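Side-chain contacts in myosin-2 (Saccharomyces cerevisiae, PDB 6IXO), which carries organelles and proteins along polarized actin cables, binding cargo receptors through the globular tail domain that forms this chain: residues A[249-253]-A[254-258]; A[287-290]-A[291-295]; A[299-302]-A[303-307]; A[318-321]-A[322-326]; A[334-337]-A[338-341]. All coordinates share one frame; numbering follows the deposited sequence.

Interaction 1 of 5, residues A[249-253]-A[254-258]; sequences RNFLS and WKRGL. With SO4 (sulfate ion), chain C.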
# COMPACT_ATOMS: atom_id res chain seq x y z
N ARG A 249 9.11 -27.94 -15.07
CA ARG A 249 9.17 -28.83 -16.23
C ARG A 249 8.48 -30.15 -15.99
O ARG A 249 8.21 -30.93 -16.94
CB ARG A 249 10.65 -29.06 -16.63
CG ARG A 249 11.20 -27.78 -17.17
CD ARG A 249 12.63 -27.87 -17.53
NE ARG A 249 12.77 -28.61 -18.78
CZ ARG A 249 13.82 -28.47 -19.58
NH1 ARG A 249 13.90 -29.18 -20.70
NH2 ARG A 249 14.78 -27.62 -19.24
N ASN A 250 8.16 -30.43 -14.75
CA ASN A 250 7.43 -31.70 -14.57
C ASN A 250 6.18 -31.45 -13.71
O ASN A 250 6.02 -32.06 -12.65
CB ASN A 250 8.35 -32.76 -13.95
CG ASN A 250 7.67 -34.09 -13.78
OD1 ASN A 250 6.72 -34.40 -14.50
ND2 ASN A 250 8.14 -34.89 -12.83
N PHE A 251 5.31 -30.54 -14.16
CA PHE A 251 4.32 -29.98 -13.26
C PHE A 251 3.07 -29.49 -13.97
O PHE A 251 1.95 -29.65 -13.48
CB PHE A 251 4.99 -28.83 -12.50
CG PHE A 251 4.12 -28.16 -11.46
CD1 PHE A 251 4.01 -28.68 -10.18
CD2 PHE A 251 3.46 -26.96 -11.76
CE1 PHE A 251 3.25 -28.02 -9.20
CE2 PHE A 251 2.72 -26.28 -10.79
CZ PHE A 251 2.63 -26.82 -9.50
N LEU A 252 3.27 -28.85 -15.11
CA LEU A 252 2.15 -28.23 -15.84
C LEU A 252 1.35 -29.35 -16.52
O LEU A 252 1.92 -30.19 -17.18
CB LEU A 252 2.67 -27.23 -16.86
CG LEU A 252 3.64 -26.15 -16.30
CD1 LEU A 252 4.33 -25.51 -17.46
CD2 LEU A 252 2.78 -25.12 -15.52
N SER A 253 0.04 -29.35 -16.30
CA SER A 253 -0.83 -30.44 -16.72
C SER A 253 -2.25 -29.90 -16.72
O SER A 253 -2.53 -28.80 -16.19
CB SER A 253 -0.75 -31.63 -15.77
OG SER A 253 -1.32 -31.29 -14.50
N TRP A 254 -3.15 -30.67 -17.30
CA TRP A 254 -4.55 -30.30 -17.25
C TRP A 254 -5.06 -30.13 -15.81
O TRP A 254 -5.73 -29.11 -15.47
CB TRP A 254 -5.39 -31.34 -18.00
CG TRP A 254 -6.85 -30.98 -17.98
CD1 TRP A 254 -7.53 -30.25 -18.93
CD2 TRP A 254 -7.81 -31.34 -16.97
NE1 TRP A 254 -8.86 -30.11 -18.55
CE2 TRP A 254 -9.05 -30.75 -17.35
CE3 TRP A 254 -7.74 -32.07 -15.78
CZ2 TRP A 254 -10.23 -30.91 -16.58
CZ3 TRP A 254 -8.92 -32.21 -15.01
CH2 TRP A 254 -10.14 -31.63 -15.42
N LYS A 255 -4.77 -31.10 -14.96
CA LYS A 255 -5.21 -30.98 -13.56
C LYS A 255 -4.66 -29.75 -12.86
O LYS A 255 -5.39 -29.08 -12.15
CB LYS A 255 -4.82 -32.21 -12.76
CG LYS A 255 -5.65 -33.45 -13.13
CD LYS A 255 -5.13 -34.70 -12.39
CE LYS A 255 -5.96 -35.88 -12.63
NZ LYS A 255 -5.59 -36.99 -11.69
N ARG A 256 -3.37 -29.48 -13.04
CA ARG A 256 -2.76 -28.30 -12.45
C ARG A 256 -3.43 -27.06 -13.04
O ARG A 256 -3.65 -26.05 -12.34
CB ARG A 256 -1.23 -28.31 -12.70
CG ARG A 256 -0.52 -27.15 -12.09
CD ARG A 256 -0.72 -27.11 -10.56
NE ARG A 256 -0.28 -28.35 -9.93
CZ ARG A 256 -0.29 -28.58 -8.61
NH1 ARG A 256 -0.74 -27.64 -7.75
NH2 ARG A 256 0.16 -29.74 -8.14
N GLY A 257 -3.79 -27.12 -14.32
CA GLY A 257 -4.47 -25.97 -14.93
C GLY A 257 -5.83 -25.70 -14.30
O GLY A 257 -6.21 -24.54 -14.01
N LEU A 258 -6.59 -26.76 -14.05
CA LEU A 258 -7.90 -26.61 -13.42
C LEU A 258 -7.71 -25.99 -12.01
O LEU A 258 -8.41 -25.05 -11.60
CB LEU A 258 -8.60 -27.97 -13.31
CG LEU A 258 -10.02 -27.83 -12.76
CD1 LEU A 258 -10.87 -27.07 -13.76
CD2 LEU A 258 -10.64 -29.20 -12.43
S SO4 C . 16.33 -26.94 -22.19
O1 SO4 C . 17.24 -26.48 -23.23
O2 SO4 C . 16.37 -28.40 -22.10
O3 SO4 C . 16.71 -26.36 -20.90
O4 SO4 C . 14.97 -26.52 -22.51
O HOH W 1 1.12 -30.55 -10.92

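Interaction 2 of 5, residues A[287-290]-A[291-295]; sequences IQTA and KLLQV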
# COMPACT_ATOMS: atom_id res chain seq x y z
N ILE A 287 -4.22 -15.92 -15.56
CA ILE A 287 -5.51 -16.38 -16.14
C ILE A 287 -5.23 -17.09 -17.50
O ILE A 287 -5.75 -18.19 -17.80
CB ILE A 287 -6.48 -15.19 -16.31
CG1 ILE A 287 -6.96 -14.71 -14.93
CG2 ILE A 287 -7.67 -15.54 -17.30
CD1 ILE A 287 -7.71 -13.32 -14.96
N GLN A 288 -4.41 -16.46 -18.32
CA GLN A 288 -4.18 -17.02 -19.66
C GLN A 288 -3.36 -18.31 -19.57
O GLN A 288 -3.50 -19.20 -20.40
CB GLN A 288 -3.49 -15.98 -20.54
CG GLN A 288 -4.46 -14.88 -21.03
CD GLN A 288 -3.73 -13.72 -21.71
OE1 GLN A 288 -2.69 -13.91 -22.33
NE2 GLN A 288 -4.28 -12.50 -21.56
N THR A 289 -2.48 -18.41 -18.58
CA THR A 289 -1.75 -19.67 -18.39
C THR A 289 -2.69 -20.82 -18.03
O THR A 289 -2.61 -21.94 -18.61
CB THR A 289 -0.67 -19.51 -17.33
OG1 THR A 289 0.27 -18.58 -17.83
CG2 THR A 289 0.06 -20.86 -17.00
N ALA A 290 -3.59 -20.55 -17.09
CA ALA A 290 -4.62 -21.53 -16.72
C ALA A 290 -5.40 -21.97 -17.94
O ALA A 290 -5.70 -23.17 -18.12
CB ALA A 290 -5.56 -20.94 -15.65
N LYS A 291 -5.76 -21.01 -18.81
CA LYS A 291 -6.52 -21.40 -20.03
C LYS A 291 -5.66 -22.30 -20.92
O LYS A 291 -6.11 -23.33 -21.43
CB LYS A 291 -6.96 -20.18 -20.83
CG LYS A 291 -8.16 -19.45 -20.19
CD LYS A 291 -8.43 -18.08 -20.81
CE LYS A 291 -9.76 -17.47 -20.33
NZ LYS A 291 -9.96 -17.52 -18.85
N LEU A 292 -4.40 -21.91 -21.08
CA LEU A 292 -3.50 -22.64 -21.96
C LEU A 292 -3.42 -24.09 -21.49
O LEU A 292 -3.37 -25.04 -22.30
CB LEU A 292 -2.11 -21.98 -21.98
CG LEU A 292 -1.02 -22.66 -22.84
CD1 LEU A 292 0.05 -21.66 -23.24
CD2 LEU A 292 -0.33 -23.79 -22.07
N LEU A 293 -3.39 -24.27 -20.18
CA LEU A 293 -3.22 -25.58 -19.59
C LEU A 293 -4.48 -26.43 -19.75
O LEU A 293 -4.43 -27.65 -19.57
CB LEU A 293 -2.84 -25.45 -18.13
CG LEU A 293 -1.45 -24.85 -17.85
CD1 LEU A 293 -1.17 -24.88 -16.33
CD2 LEU A 293 -0.37 -25.66 -18.59
N GLN A 294 -5.58 -25.80 -20.13
CA GLN A 294 -6.85 -26.52 -20.19
C GLN A 294 -7.40 -26.75 -21.57
O GLN A 294 -8.11 -27.76 -21.81
CB GLN A 294 -7.91 -25.76 -19.36
CG GLN A 294 -7.64 -25.83 -17.86
CD GLN A 294 -8.66 -25.05 -17.07
OE1 GLN A 294 -8.47 -23.87 -16.79
NE2 GLN A 294 -9.76 -25.71 -16.72
N VAL A 295 -7.12 -25.83 -22.50
CA VAL A 295 -7.75 -25.95 -23.82
C VAL A 295 -7.04 -27.00 -24.69
O VAL A 295 -5.90 -27.40 -24.42
CB VAL A 295 -7.77 -24.61 -24.57
CG1 VAL A 295 -8.60 -23.59 -23.81
CG2 VAL A 295 -6.34 -24.10 -24.77
O HOH W 2 -8.30 -19.11 -16.94

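Interaction 3 of 5, residues A[299-302]-A[303-307]; sequences TIED and IDILR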
# COMPACT_ATOMS: atom_id res chain seq x y z
N THR A 299 -4.57 -29.42 -32.85
CA THR A 299 -4.54 -29.02 -34.25
C THR A 299 -3.89 -27.64 -34.42
O THR A 299 -3.82 -26.84 -33.46
CB THR A 299 -5.94 -28.96 -34.86
OG1 THR A 299 -6.62 -27.79 -34.38
CG2 THR A 299 -6.74 -30.22 -34.49
N ILE A 300 -3.43 -27.37 -35.63
CA ILE A 300 -2.95 -26.04 -36.00
C ILE A 300 -3.93 -24.95 -35.59
O ILE A 300 -3.55 -23.95 -34.94
CB ILE A 300 -2.71 -25.97 -37.52
CG1 ILE A 300 -1.52 -26.85 -37.91
CG2 ILE A 300 -2.50 -24.52 -37.96
CD1 ILE A 300 -0.23 -26.50 -37.19
N GLU A 301 -5.19 -25.13 -35.94
CA GLU A 301 -6.20 -24.15 -35.59
C GLU A 301 -6.32 -23.96 -34.07
O GLU A 301 -6.56 -22.83 -33.60
CB GLU A 301 -7.55 -24.53 -36.17
CG GLU A 301 -8.54 -23.39 -36.10
CD GLU A 301 -9.94 -23.83 -36.42
OE1 GLU A 301 -10.12 -25.02 -36.76
OE2 GLU A 301 -10.85 -22.99 -36.32
N ASP A 302 -6.18 -25.05 -33.32
CA ASP A 302 -6.15 -24.97 -31.86
C ASP A 302 -5.10 -23.97 -31.41
O ASP A 302 -5.31 -23.17 -30.48
CB ASP A 302 -5.84 -26.34 -31.23
CG ASP A 302 -7.04 -27.29 -31.23
OD1 ASP A 302 -8.19 -26.84 -31.43
OD2 ASP A 302 -6.81 -28.49 -31.00
N ILE A 303 -3.95 -24.04 -32.06
CA ILE A 303 -2.85 -23.18 -31.67
C ILE A 303 -3.13 -21.75 -32.11
O ILE A 303 -2.86 -20.82 -31.36
CB ILE A 303 -1.51 -23.71 -32.24
CG1 ILE A 303 -1.18 -25.08 -31.62
CG2 ILE A 303 -0.38 -22.74 -31.96
CD1 ILE A 303 -1.15 -25.07 -30.06
N ASP A 304 -3.72 -21.55 -33.28
CA ASP A 304 -4.06 -20.19 -33.70
C ASP A 304 -5.10 -19.59 -32.76
O ASP A 304 -5.04 -18.40 -32.43
CB ASP A 304 -4.56 -20.14 -35.14
CG ASP A 304 -3.47 -20.47 -36.16
OD1 ASP A 304 -2.28 -20.25 -35.84
OD2 ASP A 304 -3.80 -20.96 -37.26
N ILE A 305 -6.05 -20.40 -32.31
CA ILE A 305 -7.07 -19.92 -31.37
C ILE A 305 -6.45 -19.59 -29.99
O ILE A 305 -6.76 -18.57 -29.38
CB ILE A 305 -8.21 -20.95 -31.21
CG1 ILE A 305 -8.97 -21.10 -32.52
CG2 ILE A 305 -9.17 -20.54 -30.10
CD1 ILE A 305 -9.80 -22.38 -32.59
N LEU A 306 -5.57 -20.48 -29.53
CA LEU A 306 -4.87 -20.32 -28.26
C LEU A 306 -4.09 -19.00 -28.25
O LEU A 306 -4.03 -18.30 -27.24
CB LEU A 306 -3.95 -21.51 -28.03
CG LEU A 306 -2.98 -21.44 -26.85
CD1 LEU A 306 -3.78 -21.50 -25.55
CD2 LEU A 306 -1.99 -22.58 -26.91
N ARG A 307 -3.50 -18.65 -29.39
CA ARG A 307 -2.75 -17.40 -29.46
C ARG A 307 -3.63 -16.18 -29.23
O ARG A 307 -3.20 -15.22 -28.58
CB ARG A 307 -2.05 -17.28 -30.80
CG ARG A 307 -0.96 -18.29 -30.99
CD ARG A 307 -0.42 -18.21 -32.41
NE ARG A 307 0.19 -16.91 -32.67
CZ ARG A 307 0.53 -16.48 -33.88
NH1 ARG A 307 0.31 -17.25 -34.94
NH2 ARG A 307 1.09 -15.29 -34.04

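Interaction 4 of 5, residues A[318-321]-A[322-326]; sequences LQKL and ISQYQ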
# COMPACT_ATOMS: atom_id res chain seq x y z
N LEU A 318 4.48 -19.09 -24.85
CA LEU A 318 3.60 -20.17 -25.30
C LEU A 318 4.41 -21.44 -25.50
O LEU A 318 3.99 -22.54 -25.12
CB LEU A 318 2.89 -19.81 -26.62
CG LEU A 318 1.89 -18.67 -26.50
CD1 LEU A 318 1.25 -18.37 -27.85
CD2 LEU A 318 0.84 -18.99 -25.47
N GLN A 319 5.59 -21.29 -26.11
CA GLN A 319 6.37 -22.48 -26.44
C GLN A 319 6.88 -23.19 -25.19
O GLN A 319 6.85 -24.41 -25.14
CB GLN A 319 7.55 -22.12 -27.34
CG GLN A 319 8.40 -23.33 -27.69
CD GLN A 319 9.57 -22.94 -28.55
OE1 GLN A 319 10.08 -21.83 -28.43
NE2 GLN A 319 10.00 -23.83 -29.44
N LYS A 320 7.40 -22.44 -24.21
CA LYS A 320 7.86 -23.04 -22.96
C LYS A 320 6.74 -23.78 -22.26
O LYS A 320 6.92 -24.88 -21.74
CB LYS A 320 8.39 -21.97 -21.98
CG LYS A 320 9.72 -21.37 -22.34
CD LYS A 320 10.85 -22.38 -22.23
CE LYS A 320 12.15 -21.78 -22.77
NZ LYS A 320 13.29 -22.67 -22.53
N LEU A 321 5.58 -23.15 -22.20
CA LEU A 321 4.45 -23.73 -21.48
C LEU A 321 3.97 -24.99 -22.19
O LEU A 321 3.75 -26.02 -21.55
CB LEU A 321 3.31 -22.74 -21.37
CG LEU A 321 3.65 -21.54 -20.46
CD1 LEU A 321 2.57 -20.48 -20.62
CD2 LEU A 321 3.76 -21.98 -19.01
N ILE A 322 3.80 -24.88 -23.51
CA ILE A 322 3.36 -26.04 -24.29
C ILE A 322 4.40 -27.16 -24.28
O ILE A 322 4.03 -28.34 -24.17
CB ILE A 322 3.05 -25.65 -25.76
CG1 ILE A 322 1.82 -24.76 -25.80
CG2 ILE A 322 2.81 -26.96 -26.65
CD1 ILE A 322 1.60 -24.07 -27.10
N SER A 323 5.70 -26.82 -24.42
CA SER A 323 6.68 -27.90 -24.54
C SER A 323 6.87 -28.55 -23.17
O SER A 323 7.30 -29.67 -23.08
CB SER A 323 8.03 -27.42 -25.09
OG SER A 323 8.50 -26.32 -24.33
N GLN A 324 6.53 -27.85 -22.09
CA GLN A 324 6.64 -28.44 -20.74
C GLN A 324 5.36 -29.06 -20.21
O GLN A 324 5.33 -29.58 -19.10
CB GLN A 324 7.12 -27.34 -19.74
CG GLN A 324 8.59 -26.97 -20.06
CD GLN A 324 9.01 -25.67 -19.36
OE1 GLN A 324 8.40 -25.27 -18.36
NE2 GLN A 324 10.04 -25.04 -19.89
N TYR A 325 4.29 -28.97 -20.99
CA TYR A 325 3.00 -29.55 -20.60
C TYR A 325 3.10 -31.06 -20.33
O TYR A 325 3.65 -31.78 -21.15
CB TYR A 325 1.98 -29.32 -21.71
CG TYR A 325 0.59 -29.86 -21.41
CD1 TYR A 325 -0.27 -29.16 -20.60
CD2 TYR A 325 0.15 -31.05 -22.00
CE1 TYR A 325 -1.58 -29.63 -20.34
CE2 TYR A 325 -1.12 -31.54 -21.74
CZ TYR A 325 -1.99 -30.80 -20.93
OH TYR A 325 -3.23 -31.31 -20.70
N GLN A 326 2.58 -31.55 -19.21
CA GLN A 326 2.72 -33.01 -18.94
C GLN A 326 1.40 -33.76 -19.17
O GLN A 326 0.46 -33.58 -18.40
CB GLN A 326 3.18 -33.25 -17.51
CG GLN A 326 4.62 -32.78 -17.23
CD GLN A 326 5.64 -33.55 -18.05
OE1 GLN A 326 5.63 -34.77 -18.07
NE2 GLN A 326 6.52 -32.83 -18.75

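Interaction 5 of 5, residues A[334-337]-A[338-341]; sequences IPQE and ILRY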
# COMPACT_ATOMS: atom_id res chain seq x y z
N ILE A 334 0.71 -34.21 -27.22
CA ILE A 334 0.73 -33.08 -28.15
C ILE A 334 1.52 -33.47 -29.40
O ILE A 334 2.70 -33.77 -29.28
CB ILE A 334 1.34 -31.84 -27.52
CG1 ILE A 334 0.47 -31.40 -26.34
CG2 ILE A 334 1.40 -30.70 -28.53
CD1 ILE A 334 1.04 -30.27 -25.53
N PRO A 335 0.89 -33.45 -30.59
CA PRO A 335 1.57 -33.95 -31.79
C PRO A 335 2.82 -33.16 -32.16
O PRO A 335 2.90 -31.96 -31.86
CB PRO A 335 0.51 -33.81 -32.90
CG PRO A 335 -0.78 -33.74 -32.18
CD PRO A 335 -0.48 -33.02 -30.89
N GLN A 336 3.77 -33.82 -32.83
CA GLN A 336 5.03 -33.19 -33.20
C GLN A 336 4.77 -32.03 -34.12
O GLN A 336 5.38 -30.96 -33.99
CB GLN A 336 5.97 -34.21 -33.85
CG GLN A 336 6.35 -35.32 -32.90
CD GLN A 336 6.95 -34.75 -31.63
OE1 GLN A 336 7.97 -34.08 -31.67
NE2 GLN A 336 6.31 -35.00 -30.49
N GLU A 337 3.84 -32.25 -35.05
CA GLU A 337 3.34 -31.23 -35.97
C GLU A 337 3.01 -29.91 -35.22
O GLU A 337 3.32 -28.82 -35.69
CB GLU A 337 2.10 -31.76 -36.69
CG GLU A 337 2.22 -33.22 -37.22
CD GLU A 337 1.70 -34.30 -36.25
OE1 GLU A 337 2.51 -35.13 -35.77
OE2 GLU A 337 0.47 -34.33 -35.99
N ILE A 338 2.40 -30.02 -34.05
CA ILE A 338 2.00 -28.82 -33.33
C ILE A 338 3.23 -28.20 -32.64
O ILE A 338 3.39 -26.98 -32.64
CB ILE A 338 0.85 -29.12 -32.34
CG1 ILE A 338 -0.51 -28.82 -32.98
CG2 ILE A 338 0.97 -28.27 -31.07
CD1 ILE A 338 -0.77 -29.35 -34.38
N LEU A 339 4.12 -29.04 -32.10
CA LEU A 339 5.33 -28.51 -31.46
C LEU A 339 6.21 -27.77 -32.47
O LEU A 339 6.78 -26.73 -32.15
CB LEU A 339 6.13 -29.63 -30.78
CG LEU A 339 5.54 -30.30 -29.52
CD1 LEU A 339 6.43 -31.43 -29.02
CD2 LEU A 339 5.30 -29.28 -28.39
N ARG A 340 6.30 -28.27 -33.69
CA ARG A 340 7.14 -27.59 -34.67
C ARG A 340 6.43 -26.35 -35.19
O ARG A 340 7.07 -25.37 -35.53
CB ARG A 340 7.56 -28.54 -35.81
CG ARG A 340 6.55 -28.80 -36.92
CD ARG A 340 7.16 -29.75 -38.00
NE ARG A 340 8.02 -30.75 -37.37
CZ ARG A 340 7.71 -32.03 -37.21
NH1 ARG A 340 6.56 -32.51 -37.68
NH2 ARG A 340 8.56 -32.85 -36.59
N TYR A 341 5.10 -26.39 -35.24
CA TYR A 341 4.35 -25.20 -35.62
C TYR A 341 4.63 -24.05 -34.65
O TYR A 341 4.91 -22.92 -35.06
CB TYR A 341 2.86 -25.49 -35.65
CG TYR A 341 2.01 -24.32 -36.08
CD1 TYR A 341 2.22 -23.70 -37.30
CD2 TYR A 341 0.98 -23.85 -35.28
CE1 TYR A 341 1.43 -22.63 -37.70
CE2 TYR A 341 0.18 -22.78 -35.67
CZ TYR A 341 0.41 -22.18 -36.89
OH TYR A 341 -0.36 -21.12 -37.31

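Interaction 1 of 5, residues A[249-253]-A[254-258]
Trp254 begins helix 254-273 directly after Ser253, which holds the N-cap position; its side chain touches Phe187 and, through CB, Tyr325. Lys255 brushes the same serine: its CB passes 4.0 Å from Ser253 OG, and its ammonium group goes on to bond the carbonyl of Phe187. Arg256 is engaged through both backbone and side chain. Its N donates to Ser253 OG at 3.1 Å and a nearly straight 168°, the capping bond of an N-cap serine; the hydroxyl stands between backbone N and carbonyl carbon (chi1 68°), facing the first helical turn. Farther out, bends at chi2 and chi3 fold the arginine over the Phe251 ring, with Arg256 NE 3.3 Å from Phe251 CZ and the guanidinium plane only 15° from that of the ring. Water 1 donates to Phe251 O at 2.8 Å and accepts from Arg256 NE, lying at the guanidinium edge in its plane. With NH1 bonded to Ile180 O, these contacts probably restrict rotation of the group. Gly257 N closes the first turn by donating to Ser253 O at 2.8 Å. At the start of the loop, Arg249 NH1 and NH2 both donate to one sulfate ion, probably from the crystallisation liquor.

Interaction 2 of 5, residues A[287-290]-A[291-295]
Ile287 and Lys291 run side by side along one flank of helix 284-294 and point the same way, a plain example of side chains four residues apart pairing on a helix surface. The lysine is extended until its last torsion, where a bend (chi4 48°) brings NZ to 3.4 Å from Ile287 CG2. That methyl, anti to the backbone N, is the branch that the ammonium end meets. Water 2 completes the arrangement, accepting from Lys291 NZ at 3.0 Å and donating to Ile287 O, which also accepts from the backbone N of Lys291.

Round the helix from the lysine, Leu293 lies against the preceding turn, its CG 3.2 Å from Thr289 O, the same oxygen that accepts from Leu293 N. Leu292 faces inward to Leu306, Leu318 and Leu321, while the Thr289 hydroxyl is bonded to His285 O. Gln294 rests its CG 3.3 Å from Ala290 O and reaches Leu258 and Asn261 of helix 254-273. A glycine in its place would probably strip the side-chain cover from Ala290 O and open a gap toward Leu258 and Asn261.

The chemistry is mixed: the leucines pack on neighbouring helices and on the loop at Leu252, whereas the exposed lysine keeps its charge beside a water that links it to Ile287 O, a main-chain oxygen already engaged in the helix.

Interaction 3 of 5, residues A[299-302]-A[303-307]
Ile303 N donates to Thr299 O at 3.1 Å, and this bond begins a regular run of helical bonds in which each residue reaches four places back. Asp304 N meets Ile300 O in the carbonyl plane, Ile305 N bonds Glu301 O at 2.8 Å, and Leu306 N bonds Asp302 O, tilted 26° from the carbonyl plane. Ile303 N also makes a weak bond to Ile300 O.

The start of this run is a capping box, the reciprocal arrangement in which the side chain of the N-cap residue and that of the residue three places on each accept from the other's backbone N. Here Asp302 N donates to Thr299 OG1 at 3.0 Å, and Thr299 N returns a bond to Asp302 OD2 at 3.1 Å, arriving from above the carboxylate plane, 46° out of it. The same OD2 accepts from Tyr298 N and forms a salt bridge with Arg296, so several donors surround one carboxylate oxygen and would be expected to stabilise its negative charge.

Along the surface beyond the box, Ile300 and Asp304 lie alongside each other and point the same way; Ile300 CG2 is 3.9 Å from Asp304 OD2, while the other oxygen, OD1, bonds the Tyr341 hydroxyl of helix 336-350. Glu301 and Ile305 instead cross at a slant. Ile305 CG1 approaches Glu301 O to 3.2 Å, and its tip CD1 touches Glu301 CG at 3.9 Å, the glutamate stretching past it with CG anti to the backbone N (chi1 -167°). Ile303 turns to the buried side, where it packs on Ile338 and Tyr341.

Interaction 4 of 5, residues A[318-321]-A[322-326]
Ser323 uses both faces of the Gln319 carbonyl plane: its backbone N approaches O from one side and its hydroxyl from the other. Ser323 N lies 2.8 Å from Gln319 O, and Ser323 OG donates to that oxygen at 2.7 Å, tilted 29° from the plane. The hydroxyl can turn back on the preceding helical turn because OG sits between the backbone N and the carbonyl carbon (chi1 53°). A second flat group, the Gln324 amide, passes beside the Lys320 carbonyl, with Gln324 CD 3.3 Å from Lys320 O. The Tyr325 ring turns away from the preceding turn, making a cation-pi contact with Lys297, while its hydroxyl bonds Glu331.

Around these groups the helix is running out. Ile322 N still gives Leu318 O a good bond, and Ile322 CG1 rests 3.2 Å from that same oxygen. Gln324 N bonds Lys320 O at 3.0 Å and only weakly reaches Leu321 O. The Gln324 side chain, extended beyond CG, runs close to the Lys320 carbonyl from its root, CG lying 3.2 Å from Lys320 O, and the two side chains slant across each other. An alanine here is likely to leave the Lys320 methylenes freer to move and to cost Arg249 a neighbour.

The buried side of the turn packs among three neighbouring helices. Leu318 and Leu321 pack on Leu292 of helix 284-294, Ile322 meets Leu306 of helix 300-309 and Leu339 of helix 336-350, and Gln319 lies along the latter helix at Val342, Ala343 and Val346.

Interaction 5 of 5, residues A[334-337]-A[338-341]
Arg340 doubles back over the turn before it, and each stage of its side chain finds part of Gln336 or Glu337. CB lies 3.7 Å from Gln336 O. CG, placed between the backbone N and the carbonyl carbon (chi1 80°), shifts to the neighbouring carbonyl and sits 3.5 Å from Glu337 O. After a bend at chi3 the guanidinium spreads across the backbone, with Gln336 O 4.1 Å above its plane and over its centre. Of the two terminal nitrogens, NH1 approaches the backbone of Glu337, whereas NH2 reaches Gln336 CB at 4.0 Å.

This folding takes place on the first turn of helix 336-350, where Pro335 holds the N-cap position. Its carbonyl serves two donors: Leu339 N, in the carbonyl plane at 3.2 Å, and Ile338 N, well above that plane. Arg340 N in turn bonds Gln336 O at 2.9 Å, nearly along the C=O axis.

Ahead of the cap, Ile334 sends its CG2 methyl against Ile338 CG2 at 3.5 Å, the two side chains crossing at about a right angle; the same methyl also touches CD2 of Leu339. Ile338 continues inward onto Ile300 and Ile303 of helix 300-309.

The two sides of the turn thus differ in chemistry. Branched aliphatic groups join the helix to its neighbours, while on the exposed side Arg340 and Glu337 stand with NH1 and OE1 5.2 Å apart, too far for direct contact, so that any attraction between their opposite charges is probably weak and readily shared with solvent.

The five contacts come in series along the chain and gather at one end of an elongated, all-helical tail domain, their centres 30 to 45 Å from that of the chain. Interaction 4, on helix 315-323, is the hub: it touches all the others, at centre separations of 10 to 14 Å. Interactions 1 and 2 join it through the loop before helix 254-273 and through helix 284-294, and interaction 3 through helix 300-309. Interaction 5 begins helix 336-350 and also meets interaction 3; its nearest atoms stay about 8 Å from interaction 1. The successive helices and the loop before helix 254-273 thus pack as one block within the globular part of the myosin that binds cargo.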